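Local atomic coordinates of ORF10 (Moritella marina, PDB entry 6RIW), a protein that forms the ketosynthase–chain length factor didomain of a larger polyunsaturated fatty acid synthase protein, and probably catalyses condensation steps that lengthen carrier-bound acyl chains. Residues F71-S74 / D79-Y82; V96-L101 / G105-T110; K162-D167 / M950-P955. One frame throughout, in Å; residues are numbered along the deposited sequence.

Contact 1: residues F71-S74 / D79-Y82; sequences FDAS and DNDY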
loop_
_atom_site.group_PDB
_atom_site.type_symbol
_atom_site.label_atom_id
_atom_site.label_comp_id
_atom_site.label_asym_id
_atom_site.label_seq_id
_atom_site.Cartn_x
_atom_site.Cartn_y
_atom_site.Cartn_z
ATOM N N PHE A 71 -8.977 15.461 16.088
ATOM C CA PHE A 71 -9.048 15.963 14.725
ATOM C C PHE A 71 -10.190 16.961 14.579
ATOM O O PHE A 71 -11.317 16.692 15.004
ATOM C CB PHE A 71 -9.251 14.793 13.766
ATOM C CG PHE A 71 -9.422 15.193 12.332
ATOM C CD1 PHE A 71 -8.379 15.771 11.627
ATOM C CD2 PHE A 71 -10.624 14.939 11.672
ATOM C CE1 PHE A 71 -8.546 16.125 10.283
ATOM C CE2 PHE A 71 -10.788 15.284 10.335
ATOM C CZ PHE A 71 -9.755 15.873 9.645
ATOM N N ASP A 72 -9.892 18.101 13.961
ATOM C CA ASP A 72 -10.893 19.102 13.596
ATOM C C ASP A 72 -11.317 18.837 12.159
ATOM O O ASP A 72 -10.529 19.041 11.236
ATOM C CB ASP A 72 -10.309 20.504 13.762
ATOM C CG ASP A 72 -11.274 21.617 13.354
ATOM O OD1 ASP A 72 -12.378 21.353 12.825
ATOM O OD2 ASP A 72 -10.906 22.790 13.575
ATOM N N ALA A 73 -12.554 18.358 11.977
ATOM C CA ALA A 73 -13.061 17.950 10.666
ATOM C C ALA A 73 -13.606 19.107 9.838
ATOM O O ALA A 73 -14.054 18.885 8.701
ATOM C CB ALA A 73 -14.150 16.877 10.839
ATOM N N SER A 74 -13.575 20.334 10.356
ATOM C CA SER A 74 -14.144 21.469 9.647
ATOM C C SER A 74 -13.127 22.066 8.676
ATOM O O SER A 74 -11.919 21.855 8.794
ATOM C CB SER A 74 -14.623 22.531 10.644
ATOM O OG SER A 74 -13.519 23.210 11.240
ATOM N N ASP A 79 -17.620 17.239 3.641
ATOM C CA ASP A 79 -18.451 17.540 4.798
ATOM C C ASP A 79 -17.830 17.043 6.105
ATOM O O ASP A 79 -17.263 15.947 6.183
ATOM C CB ASP A 79 -19.841 16.922 4.572
ATOM C CG ASP A 79 -20.616 16.697 5.858
ATOM O OD1 ASP A 79 -21.090 17.686 6.454
ATOM O OD2 ASP A 79 -20.771 15.522 6.263
ATOM N N ASN A 80 -17.962 17.873 7.140
ATOM C CA ASN A 80 -17.436 17.584 8.474
ATOM C C ASN A 80 -17.872 16.206 8.985
ATOM O O ASN A 80 -17.050 15.416 9.465
ATOM C CB ASN A 80 -17.910 18.704 9.415
ATOM C CG ASN A 80 -17.576 18.450 10.873
ATOM O OD1 ASN A 80 -18.249 17.678 11.570
ATOM N ND2 ASN A 80 -16.545 19.127 11.352
ATOM N N ASP A 81 -19.166 15.898 8.887
ATOM C CA ASP A 81 -19.671 14.641 9.439
ATOM C C ASP A 81 -19.091 13.421 8.724
ATOM O O ASP A 81 -18.818 12.395 9.360
ATOM C CB ASP A 81 -21.194 14.620 9.370
ATOM C CG ASP A 81 -21.817 15.719 10.209
ATOM O OD1 ASP A 81 -22.436 16.637 9.625
ATOM O OD2 ASP A 81 -21.668 15.667 11.452
ATOM N N TYR A 82 -18.905 13.502 7.409
ATOM C CA TYR A 82 -18.241 12.404 6.706
ATOM C C TYR A 82 -16.800 12.226 7.190
ATOM O O TYR A 82 -16.377 11.109 7.516
ATOM C CB TYR A 82 -18.278 12.658 5.201
ATOM C CG TYR A 82 -17.461 11.661 4.405
ATOM C CD1 TYR A 82 -17.846 10.330 4.320
ATOM C CD2 TYR A 82 -16.299 12.053 3.759
ATOM C CE1 TYR A 82 -17.092 9.401 3.583
ATOM C CE2 TYR A 82 -15.543 11.141 3.023
ATOM C CZ TYR A 82 -15.940 9.826 2.939
ATOM O OH TYR A 82 -15.165 8.932 2.221
#
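At the start of helix 80-84, in the ketosynthase N-terminal region, the side chain of Asn-80 folds back over Ala-73, the middle of the loop that leads to the helix. With chi1 at 173°, CG trans to N, the amide of Asn-80 extends toward the loop. Its nitrogen ND2 then lies 3.3 Å from Ala-73 C and equally near Ala-73 CB, and the methyl also rests 3.5 Å from Asn-80 O. A small side chain suits position 73, where CB points toward the helix start and is buried. Asn-80 ND2 also comes within 3.4 Å of Ser-74 N, but both are donors, so this is packing and not a bond. The loop gets its shape from an Asx turn: Asp-72 OD1 accepts from Ser-74 N at 2.9 Å and from Ser-74 OG at 2.7 Å, both donors on one face of the carboxylate. The hydroxyl reaches that oxygen with OG set between the backbone N and the carbonyl carbon (chi1 73°). Across the contact a second aspartate does comparable work, since Asp-79 is the N-cap of the helix and its OD2 accepts from Tyr-82 N, an amide of the first turn, at 3.0 Å, from above the carboxylate plane. Cut back to an alanine, Asn-80 loses the amide lying against Ala-73 and Ser-74, and a gap would probably open between the loop and the start of the helix. Beyond the two segments, Ser-74 O accepts from Lys-98 NZ, and the ring of Tyr-82 stacks on that of Tyr-966.

Contact 2: residues V96-L101 / G105-T110; sequences VTKQAL and GYWGST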
loop_
_atom_site.group_PDB
_atom_site.type_symbol
_atom_site.label_atom_id
_atom_site.label_comp_id
_atom_site.label_asym_id
_atom_site.label_seq_id
_atom_site.Cartn_x
_atom_site.Cartn_y
_atom_site.Cartn_z
ATOM N N VAL A 96 -2.134 16.752 8.346
ATOM C CA VAL A 96 -0.836 17.241 7.873
ATOM C C VAL A 96 -0.948 17.873 6.486
ATOM O O VAL A 96 -0.145 18.747 6.141
ATOM C CB VAL A 96 0.251 16.144 7.897
ATOM C CG1 VAL A 96 0.514 15.705 9.354
ATOM C CG2 VAL A 96 -0.120 14.949 6.975
ATOM N N THR A 97 -1.941 17.481 5.683
ATOM C CA THR A 97 -2.151 18.160 4.405
ATOM C C THR A 97 -2.562 19.617 4.615
ATOM O O THR A 97 -1.965 20.531 4.028
ATOM C CB THR A 97 -3.199 17.417 3.581
ATOM O OG1 THR A 97 -2.659 16.154 3.182
ATOM C CG2 THR A 97 -3.513 18.199 2.305
ATOM N N LYS A 98 -3.579 19.845 5.444
ATOM C CA LYS A 98 -4.050 21.202 5.726
ATOM C C LYS A 98 -2.936 22.044 6.329
ATOM O O LYS A 98 -2.727 23.201 5.931
ATOM C CB LYS A 98 -5.249 21.156 6.678
ATOM C CG LYS A 98 -6.025 22.471 6.830
ATOM C CD LYS A 98 -7.506 22.157 7.018
ATOM C CE LYS A 98 -8.248 23.201 7.822
ATOM N NZ LYS A 98 -9.167 22.494 8.786
ATOM N N GLN A 99 -2.218 21.481 7.300
ATOM C CA GLN A 99 -1.169 22.241 7.972
ATOM C C GLN A 99 -0.033 22.573 7.015
ATOM O O GLN A 99 0.497 23.692 7.039
ATOM C CB GLN A 99 -0.639 21.460 9.180
ATOM C CG GLN A 99 -1.663 21.299 10.332
ATOM C CD GLN A 99 -2.093 22.633 10.923
ATOM O OE1 GLN A 99 -1.261 23.463 11.278
ATOM N NE2 GLN A 99 -3.396 22.847 11.013
ATOM N N ALA A 100 0.357 21.616 6.171
ATOM C CA ALA A 100 1.464 21.866 5.253
ATOM C C ALA A 100 1.081 22.890 4.197
ATOM O O ALA A 100 1.880 23.772 3.875
ATOM C CB ALA A 100 1.930 20.563 4.593
ATOM N N LEU A 101 -0.128 22.786 3.632
ATOM C CA LEU A 101 -0.550 23.770 2.640
ATOM C C LEU A 101 -0.719 25.148 3.273
ATOM O O LEU A 101 -0.350 26.167 2.675
ATOM C CB LEU A 101 -1.845 23.315 1.974
ATOM C CG LEU A 101 -1.563 22.249 0.912
ATOM C CD1 LEU A 101 -2.869 21.712 0.392
ATOM C CD2 LEU A 101 -0.724 22.837 -0.213
ATOM N N GLY A 105 1.261 28.573 2.408
ATOM C CA GLY A 105 0.478 29.706 1.967
ATOM C C GLY A 105 -0.414 29.427 0.786
ATOM O O GLY A 105 -0.767 30.360 0.060
ATOM N N TYR A 106 -0.796 28.162 0.566
ATOM C CA TYR A 106 -1.567 27.783 -0.611
ATOM C C TYR A 106 -2.867 27.066 -0.269
ATOM O O TYR A 106 -3.548 26.584 -1.182
ATOM C CB TYR A 106 -0.718 26.914 -1.552
ATOM C CG TYR A 106 0.345 27.735 -2.242
ATOM C CD1 TYR A 106 0.032 28.507 -3.361
ATOM C CD2 TYR A 106 1.644 27.780 -1.757
ATOM C CE1 TYR A 106 0.996 29.289 -3.985
ATOM C CE2 TYR A 106 2.624 28.567 -2.374
ATOM C CZ TYR A 106 2.290 29.317 -3.485
ATOM O OH TYR A 106 3.242 30.103 -4.100
ATOM N N TRP A 107 -3.256 27.012 1.000
ATOM C CA TRP A 107 -4.555 26.440 1.337
ATOM C C TRP A 107 -5.667 27.207 0.626
ATOM O O TRP A 107 -5.787 28.428 0.778
ATOM C CB TRP A 107 -4.773 26.463 2.842
ATOM C CG TRP A 107 -6.045 25.753 3.240
ATOM C CD1 TRP A 107 -7.192 26.322 3.722
ATOM C CD2 TRP A 107 -6.302 24.344 3.141
ATOM N NE1 TRP A 107 -8.142 25.347 3.942
ATOM C CE2 TRP A 107 -7.622 24.127 3.590
ATOM C CE3 TRP A 107 -5.541 23.245 2.716
ATOM C CZ2 TRP A 107 -8.196 22.850 3.643
ATOM C CZ3 TRP A 107 -6.116 21.971 2.768
ATOM C CH2 TRP A 107 -7.430 21.790 3.228
ATOM N N GLY A 108 -6.477 26.501 -0.161
ATOM C CA GLY A 108 -7.567 27.144 -0.870
ATOM C C GLY A 108 -7.170 27.948 -2.092
ATOM O O GLY A 108 -8.001 28.700 -2.623
ATOM N N SER A 109 -5.937 27.802 -2.566
ATOM C CA SER A 109 -5.430 28.539 -3.714
ATOM C C SER A 109 -5.857 27.896 -5.032
ATOM O O SER A 109 -5.986 26.670 -5.143
ATOM C CB SER A 109 -3.900 28.614 -3.625
ATOM O OG SER A 109 -3.314 29.121 -4.808
ATOM N N THR A 110 -6.082 28.740 -6.046
ATOM C CA THR A 110 -6.340 28.212 -7.378
ATOM C C THR A 110 -5.128 27.479 -7.928
ATOM O O THR A 110 -5.279 26.651 -8.838
ATOM C CB THR A 110 -6.750 29.333 -8.340
ATOM O OG1 THR A 110 -5.693 30.291 -8.407
ATOM C CG2 THR A 110 -8.014 30.022 -7.850
#
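The carbonyl oxygen Leu-101 O, in the last turns of helix 88-104, is approached by three successive backbone amides of the departing chain. Tyr-106 N makes the sound bond, 2.9 Å and nearly straight (170°), tilted from the carbonyl plane; Gly-105 N and Trp-107 N add weak, bent ones. Trp-107, its CG anti to N (chi1 -174°), lays one face of its indole on the aliphatic part of Lys-98: Lys-98 CG stands 3.8 Å from the centroid of the six-membered ring, close to its normal, in a CH-pi contact, and Lys-98 CD comes to 3.5 Å from Trp-107 CZ2. A lysine suits this spot because its methylenes cover the ring while NZ travels on to Ser-74 O and to a cation-pi contact with Tyr-76. Leu-101 meets the same indole at its edge, CB lying 3.8 Å from Trp-107 CE3, and its CD2 touches Tyr-106 CB. The phenol of Tyr-106 leads away, its OH bonded to Asp-279. A type II turn from Tyr-106 to Ser-109, closed by Ser-109 N to Tyr-106 O at 3.0 Å, leads on toward strand 115-120, with Gly-108 accepting the positive phi. Gly-105, also at positive phi (90°), where any side chain would press on the preceding carbonyl, is the C-prime residue of a Schellman motif, a common helix end whose long bond is Tyr-106 N to Leu-101 O.

Contact 3: residues K162-D167 / M950-P955; sequences KKTHAD and MDNLKP
An extended run of backbone at Lys-162 to Thr-164 passes a bend at Asp-951 to Leu-953 with helical backbone angles, the CA atoms of Lys-163 and Asn-952 being 6.3 Å apart, and it is a side chain that bonds to it. Asn-952 points its amide at the run and uses both ends. Its ND2 donates to Lys-162 O at 2.9 Å, almost straight (176°) and with the acceptor in the plane of the amide; its OD1 accepts from Thr-164 N at 3.0 Å. The two polar groups straddling Lys-163 are thus matched much as a residue of a parallel strand would match them, and asparagine suits the place because one short, flat group carries donor and acceptor side by side. These bonds tie the ketosynthase N-terminal region to a loop that follows helix 929-934, nearly 800 residues later in the chain. Thr-164 adds its own grip: OG1, anti to its carbonyl carbon (chi1 -59°), donates to Lys-162 O at 2.8 Å from above the carbonyl plane, on the face opposite ND2. Gln-956 extends the link, bonding Thr-164 O and Ala-166 N. Further on, His-165 ND1 accepts Asp-167 N at 3.0 Å in the plane of the imidazole, which helps to set how the ring is turned, and the ring meets Tyr-82 edge-to-face. Asp-167 OD1 carries a salt bridge to Arg-873.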
loop_
_atom_site.group_PDB
_atom_site.type_symbol
_atom_site.label_atom_id
_atom_site.label_comp_id
_atom_site.label_asym_id
_atom_site.label_seq_id
_atom_site.Cartn_x
_atom_site.Cartn_y
_atom_site.Cartn_z
ATOM N N LYS A 162 -18.592 -0.216 16.850
ATOM C CA LYS A 162 -18.850 1.143 16.377
ATOM C C LYS A 162 -19.409 1.082 14.966
ATOM O O LYS A 162 -18.912 0.321 14.123
ATOM C CB LYS A 162 -17.577 2.020 16.378
ATOM C CG LYS A 162 -16.782 2.016 17.663
ATOM C CD LYS A 162 -17.474 2.830 18.771
ATOM C CE LYS A 162 -16.710 2.746 20.117
ATOM N NZ LYS A 162 -15.303 3.277 20.048
ATOM N N LYS A 163 -20.450 1.876 14.711
ATOM C CA LYS A 163 -20.919 2.044 13.346
ATOM C C LYS A 163 -19.794 2.627 12.508
ATOM O O LYS A 163 -19.180 3.631 12.884
ATOM C CB LYS A 163 -22.154 2.950 13.306
ATOM C CG LYS A 163 -23.393 2.271 13.855
ATOM C CD LYS A 163 -24.525 3.258 14.107
ATOM C CE LYS A 163 -25.884 2.585 13.903
ATOM N NZ LYS A 163 -27.001 3.481 14.317
ATOM N N THR A 164 -19.497 1.976 11.385
ATOM C CA THR A 164 -18.290 2.285 10.630
ATOM C C THR A 164 -18.619 2.417 9.151
ATOM O O THR A 164 -19.212 1.505 8.561
ATOM C CB THR A 164 -17.229 1.198 10.870
ATOM O OG1 THR A 164 -16.950 1.135 12.274
ATOM C CG2 THR A 164 -15.949 1.515 10.117
ATOM N N HIS A 165 -18.258 3.566 8.569
ATOM C CA HIS A 165 -18.475 3.821 7.146
ATOM C C HIS A 165 -17.602 2.898 6.302
ATOM O O HIS A 165 -16.399 2.748 6.559
ATOM C CB HIS A 165 -18.142 5.282 6.821
ATOM C CG HIS A 165 -18.667 5.767 5.497
ATOM N ND1 HIS A 165 -18.090 5.418 4.292
ATOM C CD2 HIS A 165 -19.678 6.624 5.195
ATOM C CE1 HIS A 165 -18.741 6.010 3.303
ATOM N NE2 HIS A 165 -19.705 6.755 3.823
ATOM N N ALA A 166 -18.212 2.319 5.267
ATOM C CA ALA A 166 -17.522 1.379 4.375
ATOM C C ALA A 166 -16.221 1.926 3.796
ATOM O O ALA A 166 -15.301 1.147 3.504
ATOM C CB ALA A 166 -18.458 0.989 3.226
ATOM N N ASP A 167 -16.119 3.241 3.589
ATOM C CA ASP A 167 -14.883 3.789 3.015
ATOM C C ASP A 167 -13.667 3.509 3.902
ATOM O O ASP A 167 -12.530 3.596 3.432
ATOM C CB ASP A 167 -15.016 5.309 2.786
ATOM C CG ASP A 167 -15.837 5.679 1.531
ATOM O OD1 ASP A 167 -16.180 4.792 0.709
ATOM O OD2 ASP A 167 -16.146 6.888 1.369
ATOM N N MET A 950 -23.837 -7.464 14.055
ATOM C CA MET A 950 -23.768 -7.647 12.608
ATOM C C MET A 950 -24.115 -6.395 11.816
ATOM O O MET A 950 -24.089 -6.448 10.584
ATOM C CB MET A 950 -24.715 -8.774 12.191
ATOM C CG MET A 950 -24.498 -10.069 12.950
ATOM S SD MET A 950 -22.923 -10.785 12.492
ATOM C CE MET A 950 -23.481 -11.655 11.021
ATOM N N ASP A 951 -24.428 -5.280 12.493
ATOM C CA ASP A 951 -24.962 -4.083 11.830
ATOM C C ASP A 951 -24.062 -3.585 10.704
ATOM O O ASP A 951 -24.559 -3.092 9.685
ATOM C CB ASP A 951 -25.145 -2.935 12.836
ATOM C CG ASP A 951 -25.865 -3.355 14.098
ATOM O OD1 ASP A 951 -25.242 -4.053 14.932
ATOM O OD2 ASP A 951 -27.053 -2.974 14.255
ATOM N N ASN A 952 -22.737 -3.645 10.888
ATOM C CA ASN A 952 -21.835 -3.085 9.887
ATOM C C ASN A 952 -21.803 -3.888 8.587
ATOM O O ASN A 952 -21.295 -3.379 7.580
ATOM C CB ASN A 952 -20.417 -2.998 10.458
ATOM C CG ASN A 952 -20.216 -1.766 11.310
ATOM O OD1 ASN A 952 -20.817 -0.729 11.059
ATOM N ND2 ASN A 952 -19.372 -1.873 12.320
ATOM N N LEU A 953 -22.321 -5.119 8.591
ATOM C CA LEU A 953 -22.350 -5.939 7.385
ATOM C C LEU A 953 -23.505 -5.590 6.455
ATOM O O LEU A 953 -23.431 -5.879 5.255
ATOM C CB LEU A 953 -22.452 -7.419 7.768
ATOM C CG LEU A 953 -21.360 -8.016 8.642
ATOM C CD1 LEU A 953 -21.621 -9.530 8.887
ATOM C CD2 LEU A 953 -19.997 -7.789 8.015
ATOM N N LYS A 954 -24.582 -5.017 6.979
ATOM C CA LYS A 954 -25.715 -4.689 6.133
ATOM C C LYS A 954 -25.273 -3.716 5.039
ATOM O O LYS A 954 -24.628 -2.699 5.349
ATOM C CB LYS A 954 -26.814 -4.063 6.985
ATOM C CG LYS A 954 -27.990 -3.539 6.178
ATOM C CD LYS A 954 -29.022 -2.889 7.116
ATOM C CE LYS A 954 -30.391 -2.760 6.455
ATOM N NZ LYS A 954 -30.528 -1.463 5.753
ATOM N N PRO A 955 -25.588 -3.984 3.765
ATOM C CA PRO A 955 -25.223 -3.046 2.686
ATOM C C PRO A 955 -25.602 -1.602 2.997
ATOM O O PRO A 955 -26.777 -1.284 3.243
ATOM C CB PRO A 955 -25.989 -3.592 1.473
ATOM C CG PRO A 955 -26.096 -5.095 1.746
ATOM C CD PRO A 955 -26.242 -5.208 3.257
#

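Along the chain the three contacts come in series, contact 1 closing before contact 2 opens and contact 2 before contact 3, all in the ketosynthase half except residues 950-955. Contacts 1 and 2, with centres about 16 Å apart, sit on the consecutive helices 80-84 and 88-104 and are joined by Ser-74 O and Lys-98 NZ. Contact 3 lies about 19 Å from contact 1, centre to centre, and meets it through Tyr-82, whose ring packs on His-165 and whose OH probably bonds Asp-167. Contacts 2 and 3 do not touch. Contact 1 therefore bridges the helix end of contact 2 and the tie of contact 3 to the late part of the didomain.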